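PDB 6TWL: N-acetyl-L-2,4-diaminobutyric acid deacetylase from Ruegeria pomeroyi, which probably removes the acetyl group from N-acetyl-L-2,4-diaminobutyrate with the help of zinc, a step in the bacterial breakdown of ectoine. Local coordinates for residues D254-V259 / A301-L306; E268-L273 / G280-R285; T132-A137 / E199-V204; L40-N45 / R83-P88; P5-I10 / F21-H26. All coordinates share one frame; numbering follows the deposited sequence.

Contact 1. Residues D254-V259 / A301-L306; sequences DDDCFV and ARRAGL
Asp256 and Arg302 are joined by a salt bridge whose core is one nearly straight hydrogen bond: NE of Arg302 donates a hydrogen bond to OD1 of Asp256 over 2.8 Å, at 170° at the hydrogen. The carboxylate oxygen lies in the plane of the guanidinium, at its edge, yet NE comes to it from above the carboxylate plane, the two groups being turned 55° against each other. A bend at chi3 (58°) in the otherwise stretched Arg302 chain puts NE beside Asp256. Asp254 binds within its own segment, where OD1 accepts from N of Asp256 at 3.2 Å in an Asx turn at the start of the 3-10 turn 255-257.

Arg303 packs mainly through its aliphatic part. Its CG lies 3.4 Å from CB of Asp256 and its CD 4.1 Å from SG of Cys257. At the end of the chain, NH1 of Arg303 approaches CB of Asp254 at 3.6 Å. OD2 of Asp254 stays 4.0 Å from that NH1, a distance of electrostatic attraction beyond a salt bridge. Farther along, CG2 of Val259 only grazes CG of Arg302, at 4.5 Å. An alanine in place of Asp256 would probably leave the Arg302 guanidinium without this carboxylate mate and set its end free to turn.

Val259 and Ala301 both pack on Leu283, and Cys257 and Val259 bond through their backbones to strand 321-326. The pairing thus ties an Asx turn with its 3-10 turn, leading into strand 258-260, to the loop before strand 305-311, two strands of one antiparallel sheet in the C-terminal all-beta part of the chain.

Contact 2. Residues E268-L273 / G280-R285; sequences EMMIDL and GDLLAR
Arg285, Met270 and Glu268 account for much of this contact, and their side chains meet along one flank of a strand pair. Extended from CG to NE, the Arg285 chain runs alongside that of Glu268 in the same direction, with OE1 of Glu268 3.9 Å from CD of Arg285. The charged ends stay 4.1 Å apart, OE1 of Glu268 to NH1 of Arg285, short of a salt bridge; OE1 has its hydrogen bond from the indole NE1 of Trp287. Met270, folded back at chi2 (-57°) and chi3 (-62°), lays its CE over one face of the Arg285 guanidinium, toward the rim, 3.8 Å from NH1. Its CG touches CD2 of Leu282 at 3.9 Å.

Beneath these side chains the backbones form an antiparallel pair between strands 265-269 and 282-287. Glu268 and Arg285 exchange two hydrogen bonds, each 2.7 Å from N to O, and N of Met270 reaches O of Leu283 at 2.8 Å. On the far edge of strand 282-287, Tyr299 of strand 297-300 is paired with Leu283 and Ala284 together, a classic beta bulge in the four-stranded antiparallel sheet. The other face of the pair carries Met269, whose CE approaches CB of Ala284 at 4.3 Å. Beyond the last bridge, Ile271 sets CG1 3.3 Å from the carbonyl oxygen of Leu282.

Contact 3. Residues T132-A137 / E199-V204; sequences TLLPMA and EEMGKV
Lys203 carries the polar part of the contact, reaching with its amino group into the turn that runs from Leu134 to Ala137. Two carbonyl oxygens grip NZ, that of Pro135 and that of Ala137, each at 2.8 Å. They are met differently: NZ stands well above the carbonyl plane of Pro135, 49° out of it, but is tilted by only 22° from that of Ala137. A bend at chi2 (-83°) turns the chain, which then runs straight through CD and CE to the amino group. On the way CE of Lys203 passes 3.4 Å from O of Leu134. That oxygen accepts from N of Ala137, the bond that closes this type I beta turn. An alanine in place of Lys203 would probably leave the carbonyls of Pro135 and Ala137 without this shared donor and open a gap beside the turn.

The apolar contacts belong to Met201, whose extended chain bends only at chi3. Its SD lies 4.0 Å from CB of Leu134 and 4.4 Å from CG of Pro135, and its CE comes as close to the same CB of Leu134. Backbone bonds shape the second segment: the helix closes in a Schellman motif at Gly202, which has positive phi, and N of Gly202 bonds to O of Glu199.

The contact joins the turn 134-137, at the C-terminal end of helix 121-133, to the end of helix 194-201, within the catalytic domain. Leu134 packs on Tyr194, Ala197 and Val198 of that helix and, with Ala137, on Leu52 of strand 50-54. Just beyond, Val204 pairs through its backbone with Ala140, where the two segments lead into the neighbouring strands 204-209 and 139-142.

Contact 4. Residues L40-N45 / R83-P88; sequences LTVIKN and RLIIVP
Thr41 and Ile86 exchange two backbone hydrogen bonds, 2.9 Å from N of Thr41 to O of Ile86 and 2.8 Å from N of Ile86 to O of Thr41. Ile43 and Leu84 do the same, with 3.0 Å from N of Ile43 to O of Leu84 and 2.8 Å from N of Leu84 to O of Ile43. The carbonyl oxygens of Leu84 and Ile86 take a CA-H contact as well, from Val42 and Leu40 in turn. Turned to the other edge of their strand, Leu40, Val42 and Lys44 bond to Gly20, Phe18 and Gly16.

This is regular antiparallel pairing inside the large mixed sheet: segments 40-45 and 83-87 run at 178°, within strands 36-45 and 82-87. Thr41, Ile43, Leu84 and Ile86 share one face, where Thr41 and Ile86 pack on helix 63-74 and Leu84 on Ala51 and Leu53 of strand 50-54. The Thr41 hydroxyl is bound to ND1 of His19.

On the opposite face Val42 meets Ile85, CG2 to CG2 at 4.2 Å. The Arg83 guanidinium lies between CD1 of Ile85 and NZ of Lys44, its NE 4.2 Å from that NZ. Bonds from NE to OG1 of Thr50 and from NH1 to the Leu12 carbonyl hold it there; Asp15, touched by Lys44, would probably ease the crowding of like charges.

Contact 5. Residues P5-I10 / F21-H26; sequences PISPTI and FLKLPH
Residues 5-10 and 21-26 pair as the two arms of a beta hairpin at the edge of the large mixed sheet, where the short strand 7-8 is outermost. Ser7 and Lys23 form the hydrogen-bonded pair: N of Ser7 reaches O of Lys23 at 2.8 Å, and N of Lys23 returns to O of Ser7 at 3.0 Å. Pro8, opposite Leu22, has no N-H to give, and in a non-hydrogen-bonded pair it needs none toward Leu22.

One step on, Thr9 binds Phe21 twice. Its N donates to O of Phe21 at 2.8 Å, while its hydroxyl accepts from N of Phe21 over 2.9 Å, a side chain standing in for the backbone carbonyl that a continuing strand would offer. With chi1 at 70°, OG1 sits between the backbone N and the carbonyl carbon, which turns it to Phe21 N; the same oxygen lies near the plane of the Phe21 ring, at its edge.

At the other end of the hairpin the packing is apolar. CG1 of Ile6 fits against CD2 of Leu24 at 3.5 Å, and CG2 of Ile6 meets CB of Leu22 at 4.0 Å. Next to this, Pro8 lays its CG on CD2 of Leu22, 3.9 Å away. Pro8 and Leu22 also touch Tyr128 of helix 121-133, which packs against this face of the hairpin; strand 36-45 flanks the far edge of strand 16-24.

The five contacts fall into two groups. Contacts 3, 4 and 5 belong to the large mixed sheet and its helices. Contacts 4 and 5 join successive strand pairs of it, 16-24 lying next to 36-45, and CD2 of Leu40 packs on N of Phe21 at 3.4 Å, their centres about 16 Å apart. Contact 3 touches contact 4 where CE of Met136 meets the Arg83 guanidinium. Contacts 1 and 2 lie in the C-terminal beta part, contact 2 nested inside the loop closed by contact 1, with centres about 12 Å apart and Ala301 bonded to Gly280 and Asp281. From contact 2 to contact 5 the centres are about 48 Å apart. None of the five includes the zinc ligands His58, Glu61, His144 and Glu209.

Contact 1. Residues D254-V259 / A301-L306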
# COMPACT_ATOMS: atom_id res chain seq x y z
N ASP A 254 -11.79 14.63 8.44
CA ASP A 254 -11.62 15.31 9.72
C ASP A 254 -10.84 14.40 10.66
O ASP A 254 -10.83 13.18 10.51
CB ASP A 254 -12.98 15.68 10.32
CG ASP A 254 -12.93 16.91 11.20
OD1 ASP A 254 -12.19 16.89 12.21
OD2 ASP A 254 -13.63 17.89 10.89
N ASP A 255 -10.19 15.02 11.65
CA ASP A 255 -9.59 14.23 12.72
C ASP A 255 -10.64 13.56 13.59
O ASP A 255 -10.31 12.67 14.37
CB ASP A 255 -8.68 15.11 13.59
CG ASP A 255 -7.22 14.98 13.20
OD1 ASP A 255 -6.94 14.46 12.10
OD2 ASP A 255 -6.36 15.40 14.00
N ASP A 256 -11.91 13.97 13.46
CA ASP A 256 -13.05 13.35 14.12
C ASP A 256 -13.37 11.97 13.56
O ASP A 256 -14.29 11.32 14.06
CB ASP A 256 -14.27 14.26 13.99
CG ASP A 256 -14.39 15.24 15.13
OD1 ASP A 256 -13.70 15.07 16.16
OD2 ASP A 256 -15.20 16.19 15.01
N CYS A 257 -12.65 11.51 12.53
CA CYS A 257 -12.78 10.15 12.03
C CYS A 257 -11.98 9.16 12.86
O CYS A 257 -12.19 7.95 12.72
CB CYS A 257 -12.33 10.08 10.57
SG CYS A 257 -13.45 10.86 9.38
N PHE A 258 -11.08 9.64 13.70
CA PHE A 258 -10.13 8.80 14.43
C PHE A 258 -10.45 8.85 15.92
O PHE A 258 -10.70 9.92 16.48
CB PHE A 258 -8.70 9.27 14.19
CG PHE A 258 -8.31 9.33 12.75
CD1 PHE A 258 -8.66 10.42 11.96
CD2 PHE A 258 -7.61 8.29 12.17
CE1 PHE A 258 -8.31 10.46 10.63
CE2 PHE A 258 -7.26 8.34 10.84
CZ PHE A 258 -7.60 9.42 10.07
N VAL A 259 -10.43 7.68 16.55
CA VAL A 259 -10.64 7.55 17.99
C VAL A 259 -9.43 6.83 18.56
O VAL A 259 -9.14 5.69 18.19
CB VAL A 259 -11.94 6.80 18.31
CG1 VAL A 259 -11.99 6.45 19.79
CG2 VAL A 259 -13.14 7.63 17.91
N ALA A 301 -18.10 6.79 18.78
CA ALA A 301 -17.85 7.42 17.49
C ALA A 301 -18.09 8.92 17.57
O ALA A 301 -19.09 9.37 18.14
CB ALA A 301 -18.75 6.79 16.42
N ARG A 302 -17.18 9.69 16.99
CA ARG A 302 -17.31 11.14 16.92
C ARG A 302 -17.93 11.61 15.61
O ARG A 302 -18.28 12.79 15.50
CB ARG A 302 -15.95 11.81 17.11
CG ARG A 302 -15.30 11.49 18.46
CD ARG A 302 -14.01 12.28 18.66
NE ARG A 302 -14.22 13.72 18.57
CZ ARG A 302 -14.77 14.47 19.52
NH1 ARG A 302 -15.18 13.91 20.65
NH2 ARG A 302 -14.91 15.77 19.34
N ARG A 303 -18.08 10.73 14.62
CA ARG A 303 -18.74 11.04 13.36
C ARG A 303 -19.50 9.82 12.87
O ARG A 303 -19.11 8.68 13.14
CB ARG A 303 -17.76 11.47 12.27
CG ARG A 303 -16.92 12.67 12.61
CD ARG A 303 -16.19 13.18 11.38
NE ARG A 303 -17.05 13.20 10.20
CZ ARG A 303 -17.18 14.25 9.40
NH1 ARG A 303 -16.50 15.36 9.65
NH2 ARG A 303 -17.98 14.18 8.35
N ALA A 304 -20.57 10.08 12.13
CA ALA A 304 -21.35 9.00 11.53
C ALA A 304 -20.71 8.55 10.22
O ALA A 304 -20.13 9.35 9.48
CB ALA A 304 -22.79 9.44 11.29
N GLY A 305 -20.83 7.26 9.94
CA GLY A 305 -20.25 6.67 8.75
C GLY A 305 -20.09 5.16 8.92
O GLY A 305 -20.91 4.52 9.57
N LEU A 306 -19.02 4.64 8.33
CA LEU A 306 -18.72 3.21 8.36
C LEU A 306 -17.40 2.98 9.07
O LEU A 306 -16.42 3.70 8.82
CB LEU A 306 -18.64 2.63 6.94
CG LEU A 306 -19.89 2.70 6.06
CD1 LEU A 306 -19.67 1.95 4.76
CD2 LEU A 306 -21.10 2.16 6.79

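Contact 2. Residues E268-L273 / G280-R285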
# COMPACT_ATOMS: atom_id res chain seq x y z
N GLU A 268 -12.24 -4.93 23.68
CA GLU A 268 -13.48 -5.54 23.21
C GLU A 268 -14.14 -4.59 22.21
O GLU A 268 -14.74 -3.58 22.60
CB GLU A 268 -14.43 -5.85 24.36
CG GLU A 268 -15.81 -6.29 23.87
CD GLU A 268 -16.79 -6.52 25.00
OE1 GLU A 268 -16.51 -6.09 26.14
OE2 GLU A 268 -17.85 -7.13 24.74
N MET A 269 -14.05 -4.93 20.93
CA MET A 269 -14.73 -4.14 19.91
C MET A 269 -16.21 -4.48 19.87
O MET A 269 -16.58 -5.65 19.91
CB MET A 269 -14.09 -4.38 18.55
CG MET A 269 -14.86 -3.70 17.44
SD MET A 269 -13.72 -2.87 16.34
CE MET A 269 -13.64 -1.22 17.04
N MET A 270 -17.05 -3.46 19.78
CA MET A 270 -18.49 -3.66 19.79
C MET A 270 -19.14 -3.65 18.41
O MET A 270 -20.30 -4.06 18.30
CB MET A 270 -19.16 -2.61 20.70
CG MET A 270 -18.58 -2.51 22.12
SD MET A 270 -18.62 -4.07 23.03
CE MET A 270 -20.38 -4.38 23.08
N ILE A 271 -18.44 -3.22 17.35
CA ILE A 271 -19.06 -3.00 16.04
C ILE A 271 -18.36 -3.80 14.94
O ILE A 271 -17.15 -4.03 14.98
CB ILE A 271 -19.09 -1.48 15.71
CG1 ILE A 271 -19.87 -0.68 16.77
CG2 ILE A 271 -19.75 -1.19 14.36
CD1 ILE A 271 -21.24 -1.28 17.13
N ASP A 272 -19.15 -4.23 13.93
CA ASP A 272 -18.59 -4.80 12.70
C ASP A 272 -17.65 -3.83 11.98
O ASP A 272 -18.02 -2.68 11.71
CB ASP A 272 -19.70 -5.15 11.70
CG ASP A 272 -20.41 -6.44 12.00
OD1 ASP A 272 -20.09 -7.44 11.33
OD2 ASP A 272 -21.24 -6.45 12.96
N LEU A 273 -16.45 -4.30 11.62
CA LEU A 273 -15.70 -3.66 10.54
C LEU A 273 -16.62 -3.55 9.33
O LEU A 273 -17.27 -4.52 8.94
CB LEU A 273 -14.45 -4.46 10.16
CG LEU A 273 -13.04 -4.00 10.57
CD1 LEU A 273 -11.98 -4.78 9.79
CD2 LEU A 273 -12.87 -2.50 10.36
N GLY A 280 -21.86 9.05 18.41
CA GLY A 280 -22.27 8.72 19.75
C GLY A 280 -22.39 7.23 20.03
O GLY A 280 -22.43 6.84 21.21
N ASP A 281 -22.44 6.39 19.00
CA ASP A 281 -22.53 4.96 19.21
C ASP A 281 -21.25 4.43 19.85
O ASP A 281 -20.17 5.00 19.69
CB ASP A 281 -22.78 4.23 17.88
CG ASP A 281 -24.20 4.39 17.38
OD1 ASP A 281 -24.99 5.09 18.05
OD2 ASP A 281 -24.51 3.83 16.32
N LEU A 282 -21.38 3.32 20.56
CA LEU A 282 -20.25 2.69 21.24
C LEU A 282 -19.44 1.87 20.24
O LEU A 282 -19.97 0.96 19.61
CB LEU A 282 -20.75 1.81 22.38
CG LEU A 282 -19.70 1.23 23.32
CD1 LEU A 282 -19.04 2.34 24.10
CD2 LEU A 282 -20.32 0.21 24.26
N LEU A 283 -18.15 2.21 20.11
CA LEU A 283 -17.26 1.48 19.22
C LEU A 283 -16.59 0.30 19.91
O LEU A 283 -16.48 -0.78 19.32
CB LEU A 283 -16.18 2.41 18.66
CG LEU A 283 -16.55 3.56 17.72
CD1 LEU A 283 -15.35 4.48 17.56
CD2 LEU A 283 -17.01 3.03 16.38
N ALA A 284 -16.12 0.49 21.14
CA ALA A 284 -15.28 -0.51 21.78
C ALA A 284 -15.26 -0.27 23.28
O ALA A 284 -15.56 0.83 23.77
CB ALA A 284 -13.85 -0.46 21.22
N ARG A 285 -14.91 -1.33 24.01
CA ARG A 285 -14.66 -1.27 25.44
C ARG A 285 -13.25 -1.76 25.73
O ARG A 285 -12.73 -2.65 25.05
CB ARG A 285 -15.65 -2.14 26.23
CG ARG A 285 -17.05 -1.57 26.36
CD ARG A 285 -17.96 -2.58 27.05
NE ARG A 285 -19.36 -2.17 26.99
CZ ARG A 285 -20.38 -3.03 26.93
NH1 ARG A 285 -20.15 -4.33 26.91
NH2 ARG A 285 -21.62 -2.57 26.88

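Contact 3. Residues T132-A137 / E199-V204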
# COMPACT_ATOMS: atom_id res chain seq x y z
N THR A 132 15.67 7.26 -10.83
CA THR A 132 15.76 6.31 -11.93
C THR A 132 14.45 5.59 -12.20
O THR A 132 13.97 5.59 -13.34
CB THR A 132 16.89 5.30 -11.69
OG1 THR A 132 18.12 6.00 -11.50
CG2 THR A 132 17.03 4.36 -12.88
N LEU A 133 13.83 4.97 -11.19
CA LEU A 133 12.65 4.14 -11.44
C LEU A 133 11.38 4.99 -11.58
O LEU A 133 10.62 4.81 -12.53
CB LEU A 133 12.49 3.09 -10.34
CG LEU A 133 13.56 2.01 -10.28
CD1 LEU A 133 13.21 0.95 -9.24
CD2 LEU A 133 13.75 1.36 -11.65
N LEU A 134 11.13 5.89 -10.63
CA LEU A 134 9.90 6.67 -10.66
C LEU A 134 9.74 7.55 -11.90
O LEU A 134 8.62 7.59 -12.44
CB LEU A 134 9.78 7.54 -9.40
CG LEU A 134 9.13 6.91 -8.17
CD1 LEU A 134 8.99 7.95 -7.07
CD2 LEU A 134 7.78 6.33 -8.53
N PRO A 135 10.76 8.28 -12.38
CA PRO A 135 10.53 9.14 -13.55
C PRO A 135 10.05 8.37 -14.77
O PRO A 135 9.24 8.90 -15.54
CB PRO A 135 11.91 9.77 -13.79
CG PRO A 135 12.52 9.81 -12.44
CD PRO A 135 12.10 8.51 -11.80
N MET A 136 10.50 7.13 -14.96
CA MET A 136 10.14 6.33 -16.11
C MET A 136 8.84 5.55 -15.90
O MET A 136 8.52 4.68 -16.71
CB MET A 136 11.28 5.37 -16.46
CG MET A 136 11.41 4.22 -15.48
SD MET A 136 13.07 3.52 -15.36
CE MET A 136 13.43 3.19 -17.08
N ALA A 137 8.09 5.86 -14.84
CA ALA A 137 6.87 5.15 -14.51
C ALA A 137 5.66 6.01 -14.85
O ALA A 137 5.64 7.21 -14.53
CB ALA A 137 6.84 4.77 -13.03
N GLU A 199 3.24 11.21 -5.33
CA GLU A 199 2.27 12.29 -5.34
C GLU A 199 2.90 13.60 -5.81
O GLU A 199 2.36 14.29 -6.69
CB GLU A 199 1.66 12.47 -3.95
CG GLU A 199 0.72 11.34 -3.52
CD GLU A 199 0.76 11.07 -2.03
OE1 GLU A 199 1.39 11.86 -1.29
OE2 GLU A 199 0.17 10.06 -1.59
N GLU A 200 4.06 13.95 -5.25
CA GLU A 200 4.69 15.23 -5.54
C GLU A 200 5.38 15.26 -6.89
O GLU A 200 5.66 16.35 -7.41
CB GLU A 200 5.69 15.59 -4.44
CG GLU A 200 5.03 16.02 -3.14
CD GLU A 200 6.04 16.41 -2.09
OE1 GLU A 200 7.25 16.27 -2.34
OE2 GLU A 200 5.62 16.85 -1.00
N MET A 201 5.69 14.10 -7.48
CA MET A 201 6.14 14.05 -8.86
C MET A 201 4.99 14.19 -9.84
O MET A 201 5.23 14.34 -11.05
CB MET A 201 6.90 12.74 -9.12
CG MET A 201 7.79 12.75 -10.35
SD MET A 201 8.80 11.26 -10.50
CE MET A 201 9.99 11.55 -9.19
N GLY A 202 3.75 14.16 -9.36
CA GLY A 202 2.60 14.26 -10.23
C GLY A 202 2.23 12.98 -10.93
O GLY A 202 1.54 13.03 -11.96
N LYS A 203 2.65 11.84 -10.41
CA LYS A 203 2.38 10.57 -11.07
C LYS A 203 1.04 10.00 -10.63
O LYS A 203 0.50 10.34 -9.58
CB LYS A 203 3.50 9.57 -10.78
CG LYS A 203 4.87 10.06 -11.19
CD LYS A 203 5.09 9.81 -12.66
CE LYS A 203 6.52 10.14 -13.07
NZ LYS A 203 6.79 9.75 -14.48
N VAL A 204 0.51 9.11 -11.47
CA VAL A 204 -0.70 8.38 -11.13
C VAL A 204 -0.33 7.34 -10.08
O VAL A 204 0.51 6.47 -10.32
CB VAL A 204 -1.31 7.72 -12.38
CG1 VAL A 204 -2.52 6.88 -12.00
CG2 VAL A 204 -1.67 8.77 -13.41

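Contact 4. Residues L40-N45 / R83-P88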
# COMPACT_ATOMS: atom_id res chain seq x y z
N LEU A 40 13.33 -8.27 -7.89
CA LEU A 40 12.42 -7.57 -8.78
C LEU A 40 12.24 -8.39 -10.05
O LEU A 40 13.14 -9.15 -10.45
CB LEU A 40 12.93 -6.16 -9.12
CG LEU A 40 13.79 -5.96 -10.36
CD1 LEU A 40 13.96 -4.48 -10.67
CD2 LEU A 40 15.15 -6.61 -10.18
N THR A 41 11.07 -8.25 -10.65
CA THR A 41 10.76 -8.84 -11.94
C THR A 41 10.40 -7.72 -12.91
O THR A 41 9.67 -6.79 -12.55
CB THR A 41 9.61 -9.85 -11.83
OG1 THR A 41 10.05 -11.01 -11.12
CG2 THR A 41 9.11 -10.26 -13.21
N VAL A 42 10.94 -7.80 -14.12
CA VAL A 42 10.58 -6.88 -15.20
C VAL A 42 10.02 -7.69 -16.35
O VAL A 42 10.65 -8.66 -16.80
CB VAL A 42 11.78 -6.03 -15.65
CG1 VAL A 42 11.39 -5.16 -16.84
CG2 VAL A 42 12.28 -5.16 -14.51
N ILE A 43 8.83 -7.32 -16.81
CA ILE A 43 8.19 -7.93 -17.96
C ILE A 43 7.88 -6.81 -18.94
O ILE A 43 7.05 -5.94 -18.65
CB ILE A 43 6.91 -8.69 -17.57
CG1 ILE A 43 7.24 -9.74 -16.51
CG2 ILE A 43 6.27 -9.32 -18.79
CD1 ILE A 43 6.03 -10.45 -15.99
N LYS A 44 8.56 -6.81 -20.08
CA LYS A 44 8.36 -5.80 -21.10
C LYS A 44 8.09 -6.49 -22.44
O LYS A 44 8.67 -7.54 -22.73
CB LYS A 44 9.56 -4.86 -21.22
CG LYS A 44 9.41 -3.83 -22.35
CD LYS A 44 10.70 -3.09 -22.63
CE LYS A 44 10.43 -1.81 -23.41
NZ LYS A 44 10.04 -0.68 -22.51
N ASN A 45 7.22 -5.88 -23.23
CA ASN A 45 6.87 -6.40 -24.54
C ASN A 45 6.20 -5.29 -25.33
O ASN A 45 5.46 -4.49 -24.77
CB ASN A 45 5.94 -7.61 -24.43
CG ASN A 45 5.72 -8.31 -25.75
OD1 ASN A 45 6.67 -8.65 -26.45
ND2 ASN A 45 4.45 -8.51 -26.11
N ARG A 83 5.33 -2.14 -20.05
CA ARG A 83 6.35 -2.69 -19.17
C ARG A 83 5.83 -2.72 -17.74
O ARG A 83 5.20 -1.76 -17.28
CB ARG A 83 7.65 -1.88 -19.25
CG ARG A 83 8.68 -2.29 -18.23
CD ARG A 83 9.99 -1.55 -18.42
NE ARG A 83 9.83 -0.11 -18.33
CZ ARG A 83 10.84 0.75 -18.32
NH1 ARG A 83 12.09 0.31 -18.39
NH2 ARG A 83 10.61 2.06 -18.25
N LEU A 84 6.11 -3.82 -17.04
CA LEU A 84 5.84 -3.96 -15.62
C LEU A 84 7.15 -4.07 -14.86
O LEU A 84 8.01 -4.89 -15.21
CB LEU A 84 4.98 -5.20 -15.33
CG LEU A 84 3.61 -5.35 -15.98
CD1 LEU A 84 3.15 -6.80 -15.85
CD2 LEU A 84 2.62 -4.41 -15.32
N ILE A 85 7.32 -3.24 -13.83
CA ILE A 85 8.43 -3.36 -12.90
C ILE A 85 7.84 -3.74 -11.56
O ILE A 85 7.15 -2.93 -10.92
CB ILE A 85 9.26 -2.07 -12.82
CG1 ILE A 85 9.69 -1.63 -14.22
CG2 ILE A 85 10.49 -2.28 -11.95
CD1 ILE A 85 10.45 -0.32 -14.25
N ILE A 86 8.10 -4.97 -11.12
CA ILE A 86 7.44 -5.56 -9.97
C ILE A 86 8.46 -5.71 -8.85
O ILE A 86 9.45 -6.44 -9.00
CB ILE A 86 6.80 -6.91 -10.32
CG1 ILE A 86 5.82 -6.75 -11.48
CG2 ILE A 86 6.10 -7.51 -9.11
CD1 ILE A 86 5.45 -8.04 -12.16
N VAL A 87 8.21 -5.03 -7.74
CA VAL A 87 9.04 -5.12 -6.54
C VAL A 87 8.15 -5.68 -5.43
O VAL A 87 7.52 -4.91 -4.70
CB VAL A 87 9.63 -3.76 -6.15
CG1 VAL A 87 10.65 -3.92 -5.03
CG2 VAL A 87 10.26 -3.10 -7.37
N PRO A 88 8.07 -7.01 -5.27
CA PRO A 88 7.13 -7.57 -4.29
C PRO A 88 7.43 -7.16 -2.86
O PRO A 88 6.50 -7.03 -2.05
CB PRO A 88 7.28 -9.08 -4.48
CG PRO A 88 7.92 -9.25 -5.82
CD PRO A 88 8.81 -8.06 -5.99

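Contact 5. Residues P5-I10 / F21-H26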
# COMPACT_ATOMS: atom_id res chain seq x y z
N PRO A 5 25.31 3.82 -6.90
CA PRO A 5 25.93 2.51 -7.16
C PRO A 5 24.97 1.35 -7.31
O PRO A 5 25.43 0.20 -7.36
CB PRO A 5 26.81 2.33 -5.91
CG PRO A 5 26.01 2.98 -4.83
CD PRO A 5 25.39 4.20 -5.48
N ILE A 6 23.66 1.57 -7.37
CA ILE A 6 22.71 0.47 -7.47
C ILE A 6 22.60 0.05 -8.93
O ILE A 6 22.33 0.88 -9.81
CB ILE A 6 21.35 0.85 -6.89
CG1 ILE A 6 21.45 0.96 -5.36
CG2 ILE A 6 20.29 -0.18 -7.29
CD1 ILE A 6 20.13 1.17 -4.67
N SER A 7 22.80 -1.24 -9.19
CA SER A 7 22.76 -1.79 -10.54
C SER A 7 21.83 -2.99 -10.56
O SER A 7 21.94 -3.88 -9.69
CB SER A 7 24.17 -2.20 -11.00
OG SER A 7 24.42 -3.56 -10.70
N PRO A 8 20.90 -3.07 -11.51
CA PRO A 8 20.08 -4.28 -11.63
C PRO A 8 20.89 -5.42 -12.21
O PRO A 8 21.72 -5.22 -13.10
CB PRO A 8 18.96 -3.85 -12.59
CG PRO A 8 19.05 -2.36 -12.68
CD PRO A 8 20.48 -2.02 -12.45
N THR A 9 20.65 -6.62 -11.70
CA THR A 9 21.24 -7.82 -12.30
C THR A 9 20.55 -8.21 -13.60
O THR A 9 21.02 -9.12 -14.28
CB THR A 9 21.19 -8.99 -11.32
OG1 THR A 9 19.84 -9.43 -11.16
CG2 THR A 9 21.77 -8.59 -9.97
N ILE A 10 19.45 -7.54 -13.96
CA ILE A 10 18.71 -7.83 -15.18
C ILE A 10 18.61 -6.55 -16.00
O ILE A 10 18.96 -5.47 -15.50
CB ILE A 10 17.32 -8.41 -14.87
CG1 ILE A 10 16.55 -7.46 -13.95
CG2 ILE A 10 17.44 -9.80 -14.28
CD1 ILE A 10 15.11 -7.88 -13.73
N PHE A 21 17.55 -8.87 -9.43
CA PHE A 21 17.69 -8.07 -8.23
C PHE A 21 18.21 -6.68 -8.57
O PHE A 21 18.79 -6.45 -9.63
CB PHE A 21 18.66 -8.71 -7.22
CG PHE A 21 18.35 -10.13 -6.89
CD1 PHE A 21 18.83 -11.16 -7.69
CD2 PHE A 21 17.62 -10.45 -5.76
CE1 PHE A 21 18.56 -12.48 -7.38
CE2 PHE A 21 17.35 -11.77 -5.44
CZ PHE A 21 17.82 -12.78 -6.25
N LEU A 22 17.98 -5.75 -7.64
CA LEU A 22 18.74 -4.52 -7.57
C LEU A 22 19.84 -4.71 -6.53
O LEU A 22 19.56 -5.10 -5.39
CB LEU A 22 17.85 -3.33 -7.19
CG LEU A 22 16.62 -3.04 -8.05
CD1 LEU A 22 15.67 -2.11 -7.32
CD2 LEU A 22 17.03 -2.44 -9.39
N LYS A 23 21.08 -4.44 -6.92
CA LYS A 23 22.24 -4.73 -6.09
C LYS A 23 23.09 -3.48 -5.91
O LYS A 23 23.35 -2.76 -6.88
CB LYS A 23 23.08 -5.85 -6.73
CG LYS A 23 24.43 -6.09 -6.08
CD LYS A 23 25.15 -7.26 -6.73
CE LYS A 23 25.42 -7.00 -8.20
NZ LYS A 23 26.01 -8.18 -8.89
N LEU A 24 23.49 -3.20 -4.67
CA LEU A 24 24.55 -2.24 -4.37
C LEU A 24 25.54 -2.93 -3.45
O LEU A 24 25.15 -3.36 -2.34
CB LEU A 24 24.04 -0.92 -3.76
CG LEU A 24 23.34 -0.88 -2.41
CD1 LEU A 24 23.46 0.49 -1.75
CD2 LEU A 24 21.90 -1.23 -2.65
N PRO A 25 26.80 -3.07 -3.85
CA PRO A 25 27.74 -3.88 -3.06
C PRO A 25 28.03 -3.35 -1.66
O PRO A 25 28.46 -4.15 -0.82
CB PRO A 25 29.00 -3.90 -3.93
CG PRO A 25 28.46 -3.78 -5.32
CD PRO A 25 27.30 -2.83 -5.21
N HIS A 26 27.80 -2.07 -1.37
CA HIS A 26 27.93 -1.56 -0.01
C HIS A 26 29.21 -2.05 0.66
O HIS A 26 29.17 -2.64 1.74
CB HIS A 26 26.70 -2.00 0.79
CG HIS A 26 26.59 -1.38 2.15
ND1 HIS A 26 27.11 -0.14 2.46
CD2 HIS A 26 26.01 -1.84 3.28
CE1 HIS A 26 26.85 0.13 3.73
NE2 HIS A 26 26.18 -0.88 4.25